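Local coordinates for protein pyridine synthase TbtD (PDB 5WA4) that probably forms the central pyridine ring of the thiopeptide thiomuracin by a formal [4+2] aza-cycloaddition, and binds an N-terminal leader peptide fragment, at residues F169-T181 / H245-R257. Residues are numbered along the deposited sequence; the frame is centred on the assembly and turned at random.
Sequences FDLVVATAHALST and HVREWVRRLRPIR
His245 meets Asp170 edge-on: NE2 lies 3.2 Å from Asp170 OD2, while OD1 of the same carboxylate makes a salt bridge to Arg226. One residue on, Val246 spreads its two methyls over helix 169-178, CG2 against Asp170 CB and CG1 against Ala174 CB at 3.8 Å.

Trp249 carries both an apolar and a polar contact. With its CG anti to the backbone N (chi1 -176°), the indole reaches across to helix 169-178, where Leu171 CD2 sits over the five-membered ring in a CH-pi contact, 3.9 Å from its centroid; Leu253 CG packs on the opposite face. In the plane of the ring, Trp249 NE1 donates to Thr175 OG1 at 2.8 Å; the hydrogen bond is bent, 135° at the hydrogen. Thr175 OG1 itself reaches back to Leu171 O, and Thr321 bonds to both OG1 and NE1, satisfying the polar atoms of the buried Thr175 and Trp249.

Val250, one turn on from Val246, sets its CG1 and CG2 each 3.7 Å from Ala178 CB. Leu253 follows, its CB 3.7 Å from Leu179 CD2 and its CD1 against Thr175. Arg257 closes the contact: its CB touches Leu179 CD2, and the chain, bent at chi3, brings NH1 to Leu179 O just past the helix end, a straight but weak bond of 3.5 Å.

The two helical segments cross at -47° with axes 9.6 Å apart. Helix 164-178 thus packs on helix 244-265, small alanines against valines, in the helical part of the fold, with helix 307-328 joining at Thr321.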
ATOM      1  N   PHE E 169      16.967 -27.867  19.125  1.00 49.18           N
ATOM      2  CA  PHE E 169      15.968 -27.497  20.119  1.00 47.14           C
ATOM      3  C   PHE E 169      16.669 -26.952  21.362  1.00 52.89           C
ATOM      4  O   PHE E 169      16.333 -25.867  21.840  1.00 50.09           O
ATOM      5  CB  PHE E 169      15.078 -28.686  20.470  1.00 50.82           C
ATOM      6  CG  PHE E 169      13.999 -28.372  21.485  1.00 49.74           C
ATOM      7  CD1 PHE E 169      14.229 -28.555  22.843  1.00 43.64           C
ATOM      8  CD2 PHE E 169      12.761 -27.904  21.083  1.00 49.95           C
ATOM      9  CE1 PHE E 169      13.235 -28.270  23.778  1.00 50.34           C
ATOM     10  CE2 PHE E 169      11.760 -27.628  22.020  1.00 51.03           C
ATOM     11  CZ  PHE E 169      11.998 -27.816  23.364  1.00 44.06           C
ATOM     12  N   ASP E 170      17.662 -27.695  21.859  1.00 52.27           N
ATOM     13  CA  ASP E 170      18.403 -27.301  23.056  1.00 51.75           C
ATOM     14  C   ASP E 170      19.041 -25.901  22.884  1.00 53.43           C
ATOM     15  O   ASP E 170      18.787 -25.001  23.690  1.00 47.27           O
ATOM     16  CB  ASP E 170      19.492 -28.334  23.408  1.00 60.34           C
ATOM     17  CG  ASP E 170      18.936 -29.713  23.830  1.00 57.91           C
ATOM     18  OD1 ASP E 170      17.769 -29.817  24.255  1.00 54.58           O
ATOM     19  OD2 ASP E 170      19.704 -30.703  23.764  1.00 61.30           O
ATOM     20  N   LEU E 171      19.844 -25.717  21.833  1.00 51.48           N
ATOM     21  CA  LEU E 171      20.527 -24.442  21.606  1.00 45.19           C
ATOM     22  C   LEU E 171      19.558 -23.277  21.512  1.00 49.46           C
ATOM     23  O   LEU E 171      19.711 -22.270  22.208  1.00 50.54           O
ATOM     24  CB  LEU E 171      21.377 -24.499  20.341  1.00 41.39           C
ATOM     25  CG  LEU E 171      22.518 -25.504  20.444  1.00 41.97           C
ATOM     26  CD1 LEU E 171      23.436 -25.460  19.217  1.00 38.89           C
ATOM     27  CD2 LEU E 171      23.281 -25.304  21.749  1.00 38.01           C
ATOM     28  N   VAL E 172      18.555 -23.412  20.657  1.00 48.15           N
ATOM     29  CA  VAL E 172      17.564 -22.353  20.476  1.00 49.13           C
ATOM     30  C   VAL E 172      16.892 -21.967  21.797  1.00 44.76           C
ATOM     31  O   VAL E 172      16.816 -20.800  22.133  1.00 48.81           O
ATOM     32  CB  VAL E 172      16.507 -22.780  19.426  1.00 44.87           C
ATOM     33  CG1 VAL E 172      15.146 -22.204  19.726  1.00 41.87           C
ATOM     34  CG2 VAL E 172      16.972 -22.403  18.037  1.00 39.28           C
ATOM     35  N   VAL E 173      16.420 -22.950  22.548  1.00 49.36           N
ATOM     36  CA  VAL E 173      15.787 -22.689  23.840  1.00 52.60           C
ATOM     37  C   VAL E 173      16.753 -22.022  24.834  1.00 48.03           C
ATOM     38  O   VAL E 173      16.363 -21.121  25.570  1.00 44.64           O
ATOM     39  CB  VAL E 173      15.246 -24.005  24.477  1.00 51.97           C
ATOM     40  CG1 VAL E 173      14.674 -23.751  25.866  1.00 57.45           C
ATOM     41  CG2 VAL E 173      14.192 -24.640  23.599  1.00 54.49           C
ATOM     42  N   ALA E 174      18.007 -22.473  24.848  1.00 44.50           N
ATOM     43  CA  ALA E 174      18.975 -22.041  25.853  1.00 49.12           C
ATOM     44  C   ALA E 174      19.341 -20.566  25.676  1.00 52.97           C
ATOM     45  O   ALA E 174      19.404 -19.802  26.653  1.00 45.95           O
ATOM     46  CB  ALA E 174      20.219 -22.902  25.803  1.00 43.45           C
ATOM     47  N   THR E 175      19.577 -20.182  24.423  1.00 49.81           N
ATOM     48  CA  THR E 175      19.836 -18.799  24.072  1.00 42.92           C
ATOM     49  C   THR E 175      18.681 -17.865  24.477  1.00 52.74           C
ATOM     50  O   THR E 175      18.921 -16.773  25.036  1.00 53.14           O
ATOM     51  CB  THR E 175      20.125 -18.677  22.577  1.00 46.87           C
ATOM     52  OG1 THR E 175      21.251 -19.505  22.261  1.00 52.48           O
ATOM     53  CG2 THR E 175      20.454 -17.246  22.197  1.00 54.24           C
ATOM     54  N   ALA E 176      17.438 -18.271  24.221  1.00 45.58           N
ATOM     55  CA  ALA E 176      16.313 -17.395  24.556  1.00 43.45           C
ATOM     56  C   ALA E 176      16.126 -17.293  26.048  1.00 49.85           C
ATOM     57  O   ALA E 176      15.582 -16.305  26.530  1.00 50.27           O
ATOM     58  CB  ALA E 176      15.032 -17.867  23.920  1.00 42.20           C
ATOM     59  N   HIS E 177      16.552 -18.314  26.796  1.00 53.43           N
ATOM     60  CA  HIS E 177      16.339 -18.273  28.246  1.00 51.31           C
ATOM     61  C   HIS E 177      17.450 -17.471  28.923  1.00 50.88           C
ATOM     62  O   HIS E 177      17.192 -16.601  29.757  1.00 54.01           O
ATOM     63  CB  HIS E 177      16.259 -19.676  28.854  1.00 43.34           C
ATOM     64  CG  HIS E 177      15.782 -19.676  30.271  1.00 50.69           C
ATOM     65  ND1 HIS E 177      14.661 -18.985  30.676  1.00 56.32           N
ATOM     66  CD2 HIS E 177      16.301 -20.237  31.390  1.00 54.32           C
ATOM     67  CE1 HIS E 177      14.493 -19.141  31.977  1.00 49.47           C
ATOM     68  NE2 HIS E 177      15.475 -19.896  32.434  1.00 53.92           N
ATOM     69  N   ALA E 178      18.684 -17.765  28.538  1.00 44.74           N
ATOM     70  CA  ALA E 178      19.846 -17.204  29.186  1.00 45.43           C
ATOM     71  C   ALA E 178      20.150 -15.786  28.713  1.00 51.56           C
ATOM     72  O   ALA E 178      20.369 -14.893  29.525  1.00 52.26           O
ATOM     73  CB  ALA E 178      21.055 -18.109  28.956  1.00 47.07           C
ATOM     74  N   LEU E 179      20.174 -15.581  27.403  1.00 51.28           N
ATOM     75  CA  LEU E 179      20.640 -14.317  26.863  1.00 43.21           C
ATOM     76  C   LEU E 179      19.545 -13.302  26.552  1.00 47.14           C
ATOM     77  O   LEU E 179      19.825 -12.300  25.897  1.00 49.85           O
ATOM     78  CB  LEU E 179      21.458 -14.559  25.599  1.00 46.15           C
ATOM     79  CG  LEU E 179      22.784 -15.286  25.793  1.00 54.19           C
ATOM     80  CD1 LEU E 179      22.685 -16.697  25.247  1.00 51.91           C
ATOM     81  CD2 LEU E 179      23.929 -14.536  25.117  1.00 52.91           C
ATOM     82  N   SER E 180      18.314 -13.528  26.999  1.00 45.39           N
ATOM     83  CA  SER E 180      17.315 -12.458  26.907  1.00 51.48           C
ATOM     84  C   SER E 180      17.111 -11.835  28.290  1.00 50.79           C
ATOM     85  O   SER E 180      17.632 -12.350  29.292  1.00 52.50           O
ATOM     86  CB  SER E 180      15.985 -12.970  26.343  1.00 45.58           C
ATOM     87  OG  SER E 180      15.264 -13.717  27.297  1.00 45.01           O
ATOM     88  N   THR E 181      16.352 -10.748  28.368  1.00 42.68           N
ATOM     89  CA  THR E 181      16.209 -10.086  29.656  1.00 56.96           C
ATOM     90  C   THR E 181      15.321 -10.924  30.585  1.00 57.69           C
ATOM     91  O   THR E 181      15.744 -11.299  31.691  1.00 64.28           O
ATOM     92  CB  THR E 181      15.650  -8.624  29.532  1.00 58.10           C
ATOM     93  OG1 THR E 181      16.418  -7.875  28.576  1.00 57.43           O
ATOM     94  CG2 THR E 181      15.731  -7.916  30.865  1.00 50.50           C
ATOM     95  N   HIS E 245      26.605 -29.456  26.766  1.00 64.40           N
ATOM     96  CA  HIS E 245      26.702 -28.619  25.569  1.00 62.54           C
ATOM     97  C   HIS E 245      25.817 -27.348  25.584  1.00 65.05           C
ATOM     98  O   HIS E 245      26.080 -26.394  24.835  1.00 58.00           O
ATOM     99  CB  HIS E 245      26.335 -29.436  24.331  1.00 63.17           C
ATOM    100  CG  HIS E 245      24.867 -29.627  24.184  1.00 53.11           C
ATOM    101  ND1 HIS E 245      24.123 -30.366  25.077  1.00 65.27           N
ATOM    102  CD2 HIS E 245      23.987 -29.101  23.302  1.00 48.14           C
ATOM    103  CE1 HIS E 245      22.851 -30.322  24.728  1.00 61.36           C
ATOM    104  NE2 HIS E 245      22.740 -29.555  23.658  1.00 55.81           N
ATOM    105  N   VAL E 246      24.753 -27.349  26.385  1.00 58.67           N
ATOM    106  CA  VAL E 246      23.955 -26.148  26.570  1.00 51.24           C
ATOM    107  C   VAL E 246      24.782 -25.122  27.349  1.00 62.29           C
ATOM    108  O   VAL E 246      24.817 -23.938  26.995  1.00 61.97           O
ATOM    109  CB  VAL E 246      22.622 -26.444  27.300  1.00 52.60           C
ATOM    110  CG1 VAL E 246      22.124 -25.222  28.077  1.00 49.96           C
ATOM    111  CG2 VAL E 246      21.575 -26.903  26.306  1.00 55.88           C
ATOM    112  N   ARG E 247      25.463 -25.588  28.393  1.00 60.94           N
ATOM    113  CA  ARG E 247      26.274 -24.726  29.226  1.00 60.87           C
ATOM    114  C   ARG E 247      27.389 -24.060  28.457  1.00 64.39           C
ATOM    115  O   ARG E 247      27.662 -22.874  28.673  1.00 57.89           O
ATOM    116  CB  ARG E 247      26.853 -25.485  30.425  1.00 64.64           C
ATOM    117  CG  ARG E 247      25.820 -25.571  31.459  1.00 71.42           C
ATOM    118  CD  ARG E 247      26.126 -24.631  32.615  1.00 86.64           C
ATOM    119  NE  ARG E 247      24.829 -24.075  32.996  1.00 94.41           N
ATOM    120  CZ  ARG E 247      24.628 -23.042  33.813  1.00 96.43           C
ATOM    121  NH1 ARG E 247      25.635 -22.439  34.417  1.00104.73           N
ATOM    122  NH2 ARG E 247      23.401 -22.595  34.023  1.00 91.79           N
ATOM    123  N   GLU E 248      28.026 -24.770  27.536  1.00 56.35           N
ATOM    124  CA  GLU E 248      29.092 -24.069  26.865  1.00 62.89           C
ATOM    125  C   GLU E 248      28.549 -23.164  25.803  1.00 58.96           C
ATOM    126  O   GLU E 248      29.171 -22.149  25.498  1.00 57.82           O
ATOM    127  CB  GLU E 248      30.141 -24.985  26.269  1.00 68.58           C
ATOM    128  CG  GLU E 248      31.218 -25.151  27.286  1.00 79.88           C
ATOM    129  CD  GLU E 248      32.589 -24.687  26.817  1.00 88.39           C
ATOM    130  OE1 GLU E 248      32.735 -24.268  25.641  1.00 87.09           O
ATOM    131  OE2 GLU E 248      33.496 -24.658  27.684  1.00 84.93           O
ATOM    132  N   TRP E 249      27.381 -23.494  25.268  1.00 56.90           N
ATOM    133  CA  TRP E 249      26.784 -22.629  24.277  1.00 52.43           C
ATOM    134  C   TRP E 249      26.552 -21.281  24.908  1.00 51.46           C
ATOM    135  O   TRP E 249      27.064 -20.286  24.405  1.00 47.38           O
ATOM    136  CB  TRP E 249      25.477 -23.185  23.731  1.00 46.85           C
ATOM    137  CG  TRP E 249      24.920 -22.312  22.632  1.00 49.56           C
ATOM    138  CD1 TRP E 249      23.745 -21.592  22.654  1.00 47.05           C
ATOM    139  CD2 TRP E 249      25.528 -22.038  21.361  1.00 42.12           C
ATOM    140  NE1 TRP E 249      23.592 -20.910  21.462  1.00 44.67           N
ATOM    141  CE2 TRP E 249      24.673 -21.168  20.661  1.00 37.99           C
ATOM    142  CE3 TRP E 249      26.710 -22.444  20.752  1.00 45.79           C
ATOM    143  CZ2 TRP E 249      24.965 -20.710  19.396  1.00 44.91           C
ATOM    144  CZ3 TRP E 249      26.995 -21.985  19.489  1.00 46.62           C
ATOM    145  CH2 TRP E 249      26.133 -21.130  18.825  1.00 44.91           C
ATOM    146  N   VAL E 250      25.769 -21.255  25.984  1.00 46.46           N
ATOM    147  CA  VAL E 250      25.477 -20.004  26.669  1.00 48.99           C
ATOM    148  C   VAL E 250      26.757 -19.237  27.007  1.00 52.55           C
ATOM    149  O   VAL E 250      26.943 -18.092  26.585  1.00 56.51           O
ATOM    150  CB  VAL E 250      24.696 -20.232  27.956  1.00 49.41           C
ATOM    151  CG1 VAL E 250      24.642 -18.931  28.751  1.00 49.20           C
ATOM    152  CG2 VAL E 250      23.293 -20.742  27.646  1.00 40.38           C
ATOM    153  N   ARG E 251      27.664 -19.906  27.707  1.00 54.22           N
ATOM    154  CA  ARG E 251      28.889 -19.292  28.215  1.00 52.95           C
ATOM    155  C   ARG E 251      29.738 -18.597  27.138  1.00 52.65           C
ATOM    156  O   ARG E 251      30.499 -17.671  27.426  1.00 65.80           O
ATOM    157  CB  ARG E 251      29.721 -20.356  28.931  1.00 50.09           C
ATOM    158  CG  ARG E 251      30.950 -19.832  29.563  1.00 58.08           C
ATOM    159  CD  ARG E 251      31.895 -20.918  29.924  1.00 57.57           C
ATOM    160  NE  ARG E 251      31.156 -22.067  30.376  1.00 71.31           N
ATOM    161  CZ  ARG E 251      31.493 -23.319  30.093  1.00 75.85           C
ATOM    162  NH1 ARG E 251      32.621 -23.584  29.437  1.00 79.64           N
ATOM    163  NH2 ARG E 251      30.739 -24.306  30.549  1.00 70.76           N
ATOM    164  N   ARG E 252      29.561 -19.030  25.901  1.00 50.18           N
ATOM    165  CA  ARG E 252      30.353 -18.617  24.752  1.00 55.73           C
ATOM    166  C   ARG E 252      29.619 -17.522  23.981  1.00 61.86           C
ATOM    167  O   ARG E 252      30.188 -16.844  23.120  1.00 63.05           O
ATOM    168  CB  ARG E 252      30.605 -19.832  23.851  1.00 57.42           C
ATOM    169  CG  ARG E 252      31.458 -19.623  22.620  1.00 63.46           C
ATOM    170  CD  ARG E 252      32.119 -20.958  22.246  1.00 76.71           C
ATOM    171  NE  ARG E 252      33.497 -21.081  22.739  1.00 86.72           N
ATOM    172  CZ  ARG E 252      34.181 -22.223  22.798  1.00 84.56           C
ATOM    173  NH1 ARG E 252      33.608 -23.361  22.416  1.00 84.77           N
ATOM    174  NH2 ARG E 252      35.434 -22.231  23.251  1.00 74.18           N
ATOM    175  N   LEU E 253      28.335 -17.369  24.283  1.00 56.97           N
ATOM    176  CA  LEU E 253      27.516 -16.387  23.588  1.00 57.37           C
ATOM    177  C   LEU E 253      27.425 -15.102  24.419  1.00 56.52           C
ATOM    178  O   LEU E 253      27.255 -14.026  23.861  1.00 48.65           O
ATOM    179  CB  LEU E 253      26.109 -16.927  23.317  1.00 54.35           C
ATOM    180  CG  LEU E 253      25.770 -17.426  21.922  1.00 47.65           C
ATOM    181  CD1 LEU E 253      24.269 -17.386  21.729  1.00 46.95           C
ATOM    182  CD2 LEU E 253      26.470 -16.587  20.901  1.00 52.34           C
ATOM    183  N   ARG E 254      27.535 -15.226  25.746  1.00 49.64           N
ATOM    184  CA  ARG E 254      27.419 -14.061  26.618  1.00 53.25           C
ATOM    185  C   ARG E 254      28.433 -12.969  26.255  1.00 52.81           C
ATOM    186  O   ARG E 254      28.042 -11.816  26.117  1.00 49.16           O
ATOM    187  CB  ARG E 254      27.551 -14.456  28.090  1.00 51.87           C
ATOM    188  CG  ARG E 254      26.509 -13.764  28.950  1.00 50.78           C
ATOM    189  CD  ARG E 254      26.567 -14.188  30.407  1.00 57.20           C
ATOM    190  NE  ARG E 254      25.344 -14.864  30.845  1.00 54.86           N
ATOM    191  CZ  ARG E 254      25.288 -16.152  31.172  1.00 64.37           C
ATOM    192  NH1 ARG E 254      26.398 -16.900  31.134  1.00 56.69           N
ATOM    193  NH2 ARG E 254      24.130 -16.692  31.558  1.00 59.86           N
ATOM    194  N   PRO E 255      29.717 -13.323  26.053  1.00 51.98           N
ATOM    195  CA  PRO E 255      30.591 -12.274  25.533  1.00 47.35           C
ATOM    196  C   PRO E 255      30.052 -11.670  24.242  1.00 50.08           C
ATOM    197  O   PRO E 255      29.974 -10.454  24.164  1.00 52.88           O
ATOM    198  CB  PRO E 255      31.911 -13.010  25.270  1.00 44.81           C
ATOM    199  CG  PRO E 255      31.874 -14.138  26.172  1.00 55.68           C
ATOM    200  CD  PRO E 255      30.448 -14.592  26.183  1.00 54.30           C
ATOM    201  N   ILE E 256      29.688 -12.497  23.260  1.00 49.68           N
ATOM    202  CA  ILE E 256      29.142 -12.003  21.994  1.00 48.20           C
ATOM    203  C   ILE E 256      27.954 -11.027  22.219  1.00 46.45           C
ATOM    204  O   ILE E 256      27.915  -9.958  21.607  1.00 42.94           O
ATOM    205  CB  ILE E 256      28.714 -13.191  21.087  1.00 53.51           C
ATOM    206  CG1 ILE E 256      29.892 -14.134  20.837  1.00 51.12           C
ATOM    207  CG2 ILE E 256      28.209 -12.705  19.739  1.00 48.65           C
ATOM    208  CD1 ILE E 256      30.995 -13.517  19.997  1.00 52.60           C
ATOM    209  N   ARG E 257      27.021 -11.364  23.116  1.00 44.75           N
ATOM    210  CA  ARG E 257      25.911 -10.458  23.442  1.00 49.79           C
ATOM    211  C   ARG E 257      26.405  -9.091  23.951  1.00 52.49           C
ATOM    212  O   ARG E 257      25.977  -8.043  23.464  1.00 50.60           O
ATOM    213  CB  ARG E 257      24.962 -11.055  24.495  1.00 42.05           C
ATOM    214  CG  ARG E 257      23.752 -10.124  24.760  1.00 44.97           C
ATOM    215  CD  ARG E 257      22.860 -10.528  25.948  1.00 43.35           C
ATOM    216  NE  ARG E 257      23.568 -10.371  27.205  1.00 43.88           N
ATOM    217  CZ  ARG E 257      23.127 -10.789  28.390  1.00 50.69           C
ATOM    218  NH1 ARG E 257      21.950 -11.390  28.518  1.00 44.35           N
ATOM    219  NH2 ARG E 257      23.878 -10.601  29.467  1.00 56.42           N
TER